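PDB 6ZD1: telomerase reverse transcriptase from Candida tropicalis MYA-3404, which probably extends chromosome ends by copying a template within the telomerase RNA into telomeric DNA repeats. Local coordinates for residues K268-W271 with D272-Y276; T376-E379 with F380-L383; V670-L673 with L674-K678. All coordinates share one frame; numbering follows the deposited sequence.

Interaction 1. Residues K268-W271 with D272-Y276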
ATOM      1  N   LYS A 268      21.248  12.126  13.035  1.00 84.31           N
ATOM      2  CA  LYS A 268      22.447  11.721  12.306  1.00 85.20           C
ATOM      3  C   LYS A 268      22.254  10.356  11.659  1.00 85.12           C
ATOM      4  O   LYS A 268      22.551  10.169  10.474  1.00 86.48           O
ATOM      5  CB  LYS A 268      23.654  11.706  13.249  1.00 84.57           C
ATOM      6  CG  LYS A 268      25.023  11.703  12.555  1.00 85.77           C
ATOM      7  CD  LYS A 268      25.483  10.309  12.139  1.00 85.66           C
ATOM      8  CE  LYS A 268      26.782  10.366  11.348  1.00 87.06           C
ATOM      9  NZ  LYS A 268      27.171   9.033  10.808  1.00 91.10           N
ATOM     10  N   GLU A 269      21.759   9.384  12.427  1.00 85.08           N
ATOM     11  CA  GLU A 269      21.567   8.051  11.874  1.00 92.46           C
ATOM     12  C   GLU A 269      20.395   7.996  10.907  1.00 82.11           C
ATOM     13  O   GLU A 269      20.374   7.126  10.030  1.00 81.64           O
ATOM     14  CB  GLU A 269      21.373   7.040  13.002  1.00 91.08           C
ATOM     15  CG  GLU A 269      22.579   6.925  13.917  1.00 86.87           C
ATOM     16  CD  GLU A 269      22.461   5.781  14.900  1.00 89.70           C
ATOM     17  OE1 GLU A 269      23.486   5.424  15.520  1.00 88.14           O
ATOM     18  OE2 GLU A 269      21.345   5.237  15.048  1.00 98.04           O
ATOM     19  N   LYS A 270      19.437   8.916  11.031  1.00 81.26           N
ATOM     20  CA  LYS A 270      18.352   8.974  10.058  1.00 82.81           C
ATOM     21  C   LYS A 270      18.891   9.261   8.663  1.00 85.12           C
ATOM     22  O   LYS A 270      18.436   8.665   7.679  1.00 88.15           O
ATOM     23  CB  LYS A 270      17.329  10.033  10.476  1.00 81.42           C
ATOM     24  CG  LYS A 270      16.179  10.218   9.497  1.00 82.01           C
ATOM     25  CD  LYS A 270      15.442   8.912   9.252  1.00 92.88           C
ATOM     26  CE  LYS A 270      14.391   9.058   8.161  1.00 90.17           C
ATOM     27  NZ  LYS A 270      13.323  10.026   8.532  1.00104.71           N
ATOM     28  N   TRP A 271      19.886  10.148   8.562  1.00 85.77           N
ATOM     29  CA  TRP A 271      20.504  10.444   7.275  1.00 87.66           C
ATOM     30  C   TRP A 271      21.491   9.373   6.837  1.00 87.93           C
ATOM     31  O   TRP A 271      21.756   9.251   5.635  1.00 88.04           O
ATOM     32  CB  TRP A 271      21.204  11.805   7.324  1.00 88.62           C
ATOM     33  CG  TRP A 271      20.246  12.937   7.218  1.00 87.58           C
ATOM     34  CD1 TRP A 271      19.674  13.627   8.246  1.00 87.01           C
ATOM     35  CD2 TRP A 271      19.718  13.498   6.012  1.00 88.52           C
ATOM     36  NE1 TRP A 271      18.829  14.594   7.752  1.00 87.50           N
ATOM     37  CE2 TRP A 271      18.838  14.534   6.384  1.00 87.84           C
ATOM     38  CE3 TRP A 271      19.909  13.229   4.652  1.00 87.13           C
ATOM     39  CZ2 TRP A 271      18.153  15.303   5.446  1.00 92.52           C
ATOM     40  CZ3 TRP A 271      19.227  13.992   3.721  1.00 85.21           C
ATOM     41  CH2 TRP A 271      18.359  15.017   4.123  1.00 85.56           C
ATOM     42  N   ASP A 272      22.038   8.598   7.776  1.00 87.12           N
ATOM     43  CA  ASP A 272      22.798   7.416   7.387  1.00 87.44           C
ATOM     44  C   ASP A 272      21.920   6.438   6.617  1.00 87.10           C
ATOM     45  O   ASP A 272      22.322   5.931   5.564  1.00 87.10           O
ATOM     46  CB  ASP A 272      23.395   6.741   8.622  1.00 90.35           C
ATOM     47  CG  ASP A 272      24.621   7.458   9.143  1.00 89.89           C
ATOM     48  OD1 ASP A 272      25.365   8.037   8.324  1.00 94.19           O
ATOM     49  OD2 ASP A 272      24.846   7.435  10.372  1.00 92.92           O
ATOM     50  N   TYR A 273      20.701   6.190   7.106  1.00 84.08           N
ATOM     51  CA  TYR A 273      19.795   5.299   6.389  1.00 84.24           C
ATOM     52  C   TYR A 273      19.395   5.898   5.049  1.00 85.53           C
ATOM     53  O   TYR A 273      19.384   5.197   4.030  1.00 85.03           O
ATOM     54  CB  TYR A 273      18.554   5.008   7.236  1.00 85.70           C
ATOM     55  CG  TYR A 273      17.625   3.974   6.630  1.00 88.67           C
ATOM     56  CD1 TYR A 273      16.579   4.351   5.794  1.00 82.29           C
ATOM     57  CD2 TYR A 273      17.795   2.620   6.894  1.00 90.38           C
ATOM     58  CE1 TYR A 273      15.731   3.407   5.238  1.00 81.18           C
ATOM     59  CE2 TYR A 273      16.954   1.671   6.341  1.00 89.13           C
ATOM     60  CZ  TYR A 273      15.923   2.068   5.515  1.00 89.36           C
ATOM     61  OH  TYR A 273      15.083   1.124   4.965  1.00 89.92           O
ATOM     62  N   ILE A 274      19.093   7.198   5.030  1.00 84.34           N
ATOM     63  CA  ILE A 274      18.733   7.879   3.789  1.00 84.09           C
ATOM     64  C   ILE A 274      19.843   7.735   2.755  1.00 85.90           C
ATOM     65  O   ILE A 274      19.580   7.488   1.570  1.00 85.03           O
ATOM     66  CB  ILE A 274      18.410   9.359   4.068  1.00 85.48           C
ATOM     67  CG1 ILE A 274      17.125   9.487   4.882  1.00 82.95           C
ATOM     68  CG2 ILE A 274      18.294  10.143   2.772  1.00 84.24           C
ATOM     69  CD1 ILE A 274      16.781  10.918   5.226  1.00 83.66           C
ATOM     70  N   PHE A 275      21.098   7.891   3.179  1.00 87.13           N
ATOM     71  CA  PHE A 275      22.204   7.693   2.247  1.00 91.45           C
ATOM     72  C   PHE A 275      22.395   6.218   1.924  1.00 88.80           C
ATOM     73  O   PHE A 275      22.747   5.865   0.791  1.00 88.32           O
ATOM     74  CB  PHE A 275      23.492   8.287   2.814  1.00 88.94           C
ATOM     75  CG  PHE A 275      23.498   9.785   2.853  1.00 90.17           C
ATOM     76  CD1 PHE A 275      24.330  10.462   3.724  1.00 92.33           C
ATOM     77  CD2 PHE A 275      22.670  10.517   2.018  1.00 97.38           C
ATOM     78  CE1 PHE A 275      24.337  11.839   3.762  1.00 96.01           C
ATOM     79  CE2 PHE A 275      22.673  11.898   2.051  1.00 92.15           C
ATOM     80  CZ  PHE A 275      23.507  12.560   2.926  1.00 95.46           C
ATOM     81  N   TYR A 276      22.170   5.339   2.904  1.00 87.89           N
ATOM     82  CA  TYR A 276      22.243   3.906   2.634  1.00 88.41           C
ATOM     83  C   TYR A 276      21.146   3.474   1.668  1.00 88.16           C
ATOM     84  O   TYR A 276      21.386   2.661   0.768  1.00 86.79           O
ATOM     85  CB  TYR A 276      22.154   3.118   3.941  1.00 86.52           C
ATOM     86  CG  TYR A 276      22.338   1.623   3.785  1.00 87.12           C
ATOM     87  CD1 TYR A 276      21.264   0.750   3.921  1.00 86.13           C
ATOM     88  CD2 TYR A 276      23.589   1.085   3.506  1.00 90.05           C
ATOM     89  CE1 TYR A 276      21.434  -0.619   3.784  1.00 87.85           C
ATOM     90  CE2 TYR A 276      23.766  -0.279   3.366  1.00 90.17           C
ATOM     91  CZ  TYR A 276      22.687  -1.126   3.504  1.00 89.41           C
ATOM     92  OH  TYR A 276      22.866  -2.484   3.364  1.00 98.97           O
TER
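Lys268 and Asp272, one helical turn apart, close a salt bridge along the outside of the helix. The ammonium nitrogen Lys268 NZ lies 2.9 Å from Asp272 OD2 and meets the syn lone pair of that oxygen, on the side of the other carboxylate oxygen. A second, weak bond runs from Lys268 NZ to Asp272 OD1 at 3.2 Å, so the lysine straddles both oxygens unevenly. Its chain leaves with CG anti to the backbone N (chi1 -163°) and then bends at chi2, which brings the amine forward to the carboxylate of the next turn. The same two residues are joined through the backbone, where Asp272 N donates to Lys268 O in the carbonyl plane.

The other main-chain acceptors follow the i to i+4 pattern of an alpha-helix: Glu269 O takes Tyr273 N, Lys270 O takes Ile274 N and Trp271 O takes Phe275 N, the last at 2.9 Å. This is a turn near the start of the long helix 263-298, in the reverse transcriptase part of the chain. Two polar side chains look beyond the helix for their partners, Glu269 OE2 accepting from Ser253 N and Lys270 NZ making a salt bridge to Asp378.

Around Trp271 the contact becomes apolar. Ile274 CD1 sits over one face of the indole, 4.0 Å from the centroid of the six-membered ring of Trp271 and 15° off its normal, a CH-pi contact displaced toward the rim. Phe275 comes to the indole edge instead, its CE2 being 4.0 Å from Trp271 CE3; the two ring planes are inclined at 55°, an oblique pairing.

Interaction 2. Residues T376-E379 with F380-L383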
ATOM      1  N   THR A 376      14.855  10.669  -1.797  1.00100.84           N
ATOM      2  CA  THR A 376      14.056  10.121  -0.717  1.00101.93           C
ATOM      3  C   THR A 376      12.858  11.043  -0.519  1.00100.85           C
ATOM      4  O   THR A 376      12.887  12.211  -0.917  1.00 97.02           O
ATOM      5  CB  THR A 376      14.889  10.013   0.569  1.00100.74           C
ATOM      6  OG1 THR A 376      16.104   9.298   0.302  1.00103.43           O
ATOM      7  CG2 THR A 376      14.109   9.313   1.678  1.00105.54           C
ATOM      8  N   LEU A 377      11.770  10.496   0.032  1.00 94.53           N
ATOM      9  CA  LEU A 377      10.622  11.339   0.369  1.00 92.12           C
ATOM     10  C   LEU A 377      11.060  12.482   1.259  1.00 98.96           C
ATOM     11  O   LEU A 377      10.792  13.655   0.967  1.00105.07           O
ATOM     12  CB  LEU A 377       9.515  10.537   1.055  1.00 88.23           C
ATOM     13  CG  LEU A 377       8.371  11.454   1.518  1.00 96.66           C
ATOM     14  CD1 LEU A 377       7.737  12.141   0.319  1.00 87.99           C
ATOM     15  CD2 LEU A 377       7.340  10.717   2.326  1.00 92.34           C
ATOM     16  N   ASP A 378      11.752  12.127   2.349  1.00 91.46           N
ATOM     17  CA  ASP A 378      12.224  13.090   3.382  1.00108.13           C
ATOM     18  C   ASP A 378      13.331  14.005   2.839  1.00112.94           C
ATOM     19  O   ASP A 378      14.150  14.473   3.654  1.00116.00           O
ATOM     20  CB  ASP A 378      12.672  12.363   4.653  1.00101.26           C
ATOM     21  CG  ASP A 378      11.958  11.040   4.873  1.00107.90           C
ATOM     22  OD1 ASP A 378      10.850  10.875   4.327  1.00117.96           O
ATOM     23  OD2 ASP A 378      12.517  10.186   5.590  1.00 98.56           O
ATOM     24  N   GLU A 379      13.356  14.249   1.526  1.00116.25           N
ATOM     25  CA  GLU A 379      14.374  15.161   0.933  1.00105.17           C
ATOM     26  C   GLU A 379      13.774  16.571   0.896  1.00112.25           C
ATOM     27  O   GLU A 379      14.265  17.453   1.629  1.00123.04           O
ATOM     28  CB  GLU A 379      14.764  14.688  -0.468  1.00113.35           C
ATOM     29  CG  GLU A 379      16.186  15.052  -0.854  1.00112.19           C
ATOM     30  CD  GLU A 379      17.134  13.870  -0.965  1.00101.88           C
ATOM     31  OE1 GLU A 379      18.206  14.030  -1.582  1.00104.58           O
ATOM     32  OE2 GLU A 379      16.797  12.794  -0.435  1.00100.38           O
ATOM     33  N   PHE A 380      12.746  16.749   0.062  1.00107.54           N
ATOM     34  CA  PHE A 380      12.001  17.997  -0.087  1.00114.82           C
ATOM     35  C   PHE A 380      11.480  18.469   1.255  1.00115.64           C
ATOM     36  O   PHE A 380      11.808  19.564   1.721  1.00128.85           O
ATOM     37  CB  PHE A 380      10.870  17.803  -1.105  1.00119.73           C
ATOM     38  CG  PHE A 380      11.370  17.263  -2.408  1.00119.29           C
ATOM     39  CD1 PHE A 380      11.619  15.904  -2.549  1.00110.81           C
ATOM     40  CD2 PHE A 380      11.655  18.107  -3.464  1.00118.38           C
ATOM     41  CE1 PHE A 380      12.119  15.399  -3.727  1.00111.09           C
ATOM     42  CE2 PHE A 380      12.153  17.605  -4.656  1.00115.33           C
ATOM     43  CZ  PHE A 380      12.385  16.244  -4.784  1.00113.12           C
ATOM     44  N   LEU A 381      10.666  17.646   1.897  1.00104.25           N
ATOM     45  CA  LEU A 381      10.452  17.817   3.321  1.00 99.69           C
ATOM     46  C   LEU A 381      11.775  17.600   4.048  1.00107.52           C
ATOM     47  O   LEU A 381      12.486  16.623   3.795  1.00117.60           O
ATOM     48  CB  LEU A 381       9.359  16.871   3.826  1.00 89.05           C
ATOM     49  CG  LEU A 381       9.536  15.356   3.719  1.00 99.63           C
ATOM     50  CD1 LEU A 381       9.899  14.798   5.082  1.00115.77           C
ATOM     51  CD2 LEU A 381       8.264  14.721   3.186  1.00 96.43           C
ATOM     52  N   LYS A 382      12.112  18.539   4.930  1.00111.20           N
ATOM     53  CA  LYS A 382      13.395  18.756   5.608  1.00109.97           C
ATOM     54  C   LYS A 382      14.457  19.438   4.743  1.00105.34           C
ATOM     55  O   LYS A 382      15.541  19.662   5.255  1.00113.56           O
ATOM     56  CB  LYS A 382      14.029  17.462   6.147  1.00 90.36           C
ATOM     57  CG  LYS A 382      13.139  16.548   6.968  1.00106.00           C
ATOM     58  CD  LYS A 382      13.731  15.144   6.933  1.00 99.04           C
ATOM     59  CE  LYS A 382      13.703  14.441   8.281  1.00108.47           C
ATOM     60  NZ  LYS A 382      14.287  13.071   8.175  1.00100.30           N
ATOM     61  N   LEU A 383      14.212  19.752   3.466  1.00108.09           N
ATOM     62  CA  LEU A 383      15.082  20.717   2.789  1.00 98.11           C
ATOM     63  C   LEU A 383      14.337  21.760   1.962  1.00112.57           C
ATOM     64  O   LEU A 383      14.964  22.742   1.552  1.00119.97           O
ATOM     65  CB  LEU A 383      16.114  20.009   1.887  1.00 92.33           C
ATOM     66  CG  LEU A 383      17.019  18.864   2.392  1.00 92.16           C
ATOM     67  CD1 LEU A 383      17.748  18.217   1.221  1.00 87.72           C
ATOM     68  CD2 LEU A 383      18.026  19.288   3.452  1.00 93.85           C
TER
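Leu377 and Leu381 meet through their branches in a loop containing a type I beta turn, Thr376 to Glu379, between strands 368-372 and 389-390. Leu381 CD2 lies 3.7 Å from Leu377 CG, and the other methyl of Leu381, CD1, is 3.7 Å from Asp378 CB. Leu381 gets there with CG wedged between its backbone N and carbonyl carbon (chi1 62°), folding the side chain back over the turn. Leu383 lies beside Glu379 and points the same way, Leu383 CD1 lying 4.1 Å from Glu379 CG, while Leu377 also packs on helix 642-664 and Phe380 touches Met667.

Charge gives a looser link: Asp378 OD2 and Lys382 NZ are 4.3 Å apart, beyond a salt bridge, and the firmer partner of the carboxylate is Lys270. The aliphatic part of Lys382 does make contact, its CD being 3.7 Å from Asp378 CB.

Among the hydrogen bonds, Leu383 N donates to Phe380 O, and a side-chain bond spans the turn. The carboxylate of Glu379, whose OE1 is paired with Lys278, folds back so that Thr376 N donates to Glu379 OE2 at 3.2 Å, coming from above the carboxylate plane, 55° out of it.

Interaction 3. Residues V670-L673 with L674-K678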
ATOM      1  N   VAL A 670       8.295   7.102  -9.330  1.00 71.13           N
ATOM      2  CA  VAL A 670       7.243   8.113  -9.419  1.00 69.78           C
ATOM      3  C   VAL A 670       7.114   8.610 -10.852  1.00 62.47           C
ATOM      4  O   VAL A 670       6.006   8.888 -11.330  1.00 55.08           O
ATOM      5  CB  VAL A 670       7.499   9.268  -8.432  1.00 69.20           C
ATOM      6  CG1 VAL A 670       7.499   8.751  -6.999  1.00 61.66           C
ATOM      7  CG2 VAL A 670       8.805   9.980  -8.746  1.00 69.78           C
ATOM      8  N   GLU A 671       8.237   8.706 -11.569  1.00 70.78           N
ATOM      9  CA  GLU A 671       8.190   9.105 -12.970  1.00 64.99           C
ATOM     10  C   GLU A 671       7.399   8.098 -13.792  1.00 65.40           C
ATOM     11  O   GLU A 671       6.472   8.467 -14.523  1.00 74.58           O
ATOM     12  CB  GLU A 671       9.609   9.255 -13.520  1.00 76.54           C
ATOM     13  CG  GLU A 671      10.322  10.510 -13.058  1.00 88.36           C
ATOM     14  CD  GLU A 671      10.287  11.604 -14.102  1.00107.71           C
ATOM     15  OE1 GLU A 671      11.307  11.795 -14.796  1.00103.15           O
ATOM     16  OE2 GLU A 671       9.233  12.261 -14.241  1.00112.18           O
ATOM     17  N   TYR A 672       7.738   6.813 -13.665  1.00 67.26           N
ATOM     18  CA  TYR A 672       7.002   5.781 -14.390  1.00 73.81           C
ATOM     19  C   TYR A 672       5.523   5.805 -14.021  1.00 72.41           C
ATOM     20  O   TYR A 672       4.654   5.641 -14.886  1.00 72.88           O
ATOM     21  CB  TYR A 672       7.617   4.408 -14.102  1.00 68.12           C
ATOM     22  CG  TYR A 672       6.889   3.233 -14.730  1.00 81.17           C
ATOM     23  CD1 TYR A 672       7.140   2.853 -16.045  1.00 75.98           C
ATOM     24  CD2 TYR A 672       5.965   2.491 -14.000  1.00 82.49           C
ATOM     25  CE1 TYR A 672       6.479   1.776 -16.619  1.00 87.56           C
ATOM     26  CE2 TYR A 672       5.301   1.413 -14.565  1.00 88.09           C
ATOM     27  CZ  TYR A 672       5.561   1.061 -15.872  1.00 93.33           C
ATOM     28  OH  TYR A 672       4.899  -0.011 -16.429  1.00 96.70           O
ATOM     29  N   LEU A 673       5.214   6.060 -12.748  1.00 67.93           N
ATOM     30  CA  LEU A 673       3.821   6.040 -12.317  1.00 56.90           C
ATOM     31  C   LEU A 673       3.075   7.274 -12.809  1.00 54.56           C
ATOM     32  O   LEU A 673       1.907   7.182 -13.200  1.00 61.00           O
ATOM     33  CB  LEU A 673       3.741   5.931 -10.796  1.00 52.34           C
ATOM     34  CG  LEU A 673       2.365   5.587 -10.224  1.00 57.09           C
ATOM     35  CD1 LEU A 673       1.879   4.249 -10.766  1.00 68.91           C
ATOM     36  CD2 LEU A 673       2.405   5.570  -8.703  1.00 71.38           C
ATOM     37  N   LEU A 674       3.734   8.435 -12.802  1.00 51.67           N
ATOM     38  CA  LEU A 674       3.078   9.658 -13.259  1.00 48.78           C
ATOM     39  C   LEU A 674       2.663   9.549 -14.720  1.00 60.03           C
ATOM     40  O   LEU A 674       1.561   9.969 -15.093  1.00 61.31           O
ATOM     41  CB  LEU A 674       4.001  10.859 -13.051  1.00 50.09           C
ATOM     42  CG  LEU A 674       3.446  12.233 -13.430  1.00 50.84           C
ATOM     43  CD1 LEU A 674       2.133  12.479 -12.717  1.00 50.55           C
ATOM     44  CD2 LEU A 674       4.446  13.333 -13.103  1.00 54.81           C
ATOM     45  N   THR A 675       3.523   8.973 -15.563  1.00 61.22           N
ATOM     46  CA  THR A 675       3.178   8.872 -16.976  1.00 61.13           C
ATOM     47  C   THR A 675       2.163   7.766 -17.235  1.00 66.51           C
ATOM     48  O   THR A 675       1.337   7.896 -18.146  1.00 67.61           O
ATOM     49  CB  THR A 675       4.437   8.666 -17.823  1.00 64.98           C
ATOM     50  OG1 THR A 675       5.093   7.454 -17.438  1.00 82.78           O
ATOM     51  CG2 THR A 675       5.391   9.835 -17.629  1.00 76.28           C
ATOM     52  N   CYS A 676       2.182   6.689 -16.443  1.00 59.68           N
ATOM     53  CA  CYS A 676       1.099   5.713 -16.534  1.00 64.91           C
ATOM     54  C   CYS A 676      -0.230   6.321 -16.107  1.00 61.30           C
ATOM     55  O   CYS A 676      -1.279   5.976 -16.667  1.00 58.06           O
ATOM     56  CB  CYS A 676       1.414   4.481 -15.684  1.00 63.35           C
ATOM     57  SG  CYS A 676       2.659   3.380 -16.387  1.00 74.82           S
ATOM     58  N   ILE A 677      -0.203   7.244 -15.142  1.00 54.96           N
ATOM     59  CA  ILE A 677      -1.426   7.928 -14.733  1.00 56.78           C
ATOM     60  C   ILE A 677      -1.956   8.791 -15.870  1.00 58.22           C
ATOM     61  O   ILE A 677      -3.160   8.798 -16.153  1.00 48.26           O
ATOM     62  CB  ILE A 677      -1.170   8.767 -13.470  1.00 49.09           C
ATOM     63  CG1 ILE A 677      -0.974   7.871 -12.250  1.00 53.38           C
ATOM     64  CG2 ILE A 677      -2.311   9.738 -13.231  1.00 37.66           C
ATOM     65  CD1 ILE A 677      -0.544   8.642 -11.022  1.00 41.90           C
ATOM     66  N   LYS A 678      -1.067   9.522 -16.549  1.00 54.32           N
ATOM     67  CA  LYS A 678      -1.497  10.344 -17.675  1.00 65.18           C
ATOM     68  C   LYS A 678      -2.151   9.491 -18.752  1.00 58.40           C
ATOM     69  O   LYS A 678      -3.217   9.836 -19.272  1.00 56.02           O
ATOM     70  CB  LYS A 678      -0.307  11.109 -18.257  1.00 59.58           C
ATOM     71  CG  LYS A 678       0.349  12.075 -17.289  1.00 59.70           C
ATOM     72  CD  LYS A 678       1.548  12.739 -17.942  1.00 51.00           C
ATOM     73  CE  LYS A 678       2.215  13.727 -17.008  1.00 53.92           C
ATOM     74  NZ  LYS A 678       3.369  14.380 -17.690  1.00 62.21           N
TER
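Tyr672 O is gripped by two donors of the following turn, Cys676 N and the hydroxyl of Thr675. The bond from the backbone N-H measures 3.1 Å from Cys676 N to Tyr672 O, with an N-H...O angle of 159°. Thr675 OG1 donates to Tyr672 O at 3.2 Å, but from above the carbonyl plane and away from a lone pair; both donors come from the same face of that plane. The hydroxyl is carried there because OG1 stands between the backbone N and the carbonyl carbon (chi1 61°), turned back along the helix.

A second contact joins Tyr672 to Cys676. The phenol ring projects outward from the helix, and the thiol sulfur of the next turn comes over one face of it, Cys676 SG being 3.9 Å from the ring centroid of Tyr672 and 20° off the normal, shifted toward the rim, with Tyr672 CZ and CE2 its nearest ring atoms. This is a Cys sulfur-aromatic contact.

All this belongs to the first turns of the alpha-helix 670-684, late in the chain. The neighbouring backbone acceptors Val670 O, Glu671 O and Leu673 O follow the same i to i+4 pattern: Leu674 N donates to Val670 O at 2.7 Å, Thr675 N to Glu671 O, and Ile677 N to Leu673 O at 2.9 Å.

Leu673 and Ile677 meet more loosely through their side chains, with Leu673 CG 4.3 Å from Ile677 CD1. The buried Leu674 and Ile677 pack on Ile653 of helix 642-664, while Tyr672 and Cys676 turn to helix 609-637, where the tyrosine touches Leu609 and the cysteine touches Arg613.

Overall arrangement
From the N terminus the chain first reaches interaction 1, on helix 263-298, then interaction 2, in the loop between strands 368-372 and 389-390, and finally interaction 3, on helix 670-684. Each lies within one continuous stretch, so none closes a long loop, and the three follow in series without nesting or crossing. Interactions 1 and 2, both in the reverse transcriptase part of the chain, touch: a salt bridge joins Lys270 NZ to Asp378 OD2 at 3.1 Å, and Ile274 packs on Thr376, tying loop to helix. Interaction 3 stands apart, its nearest atoms about 8 Å from interaction 2 and about 15 Å from interaction 1. Helix 642-664 borders both interactions 2 and 3, through Leu377 and Leu674.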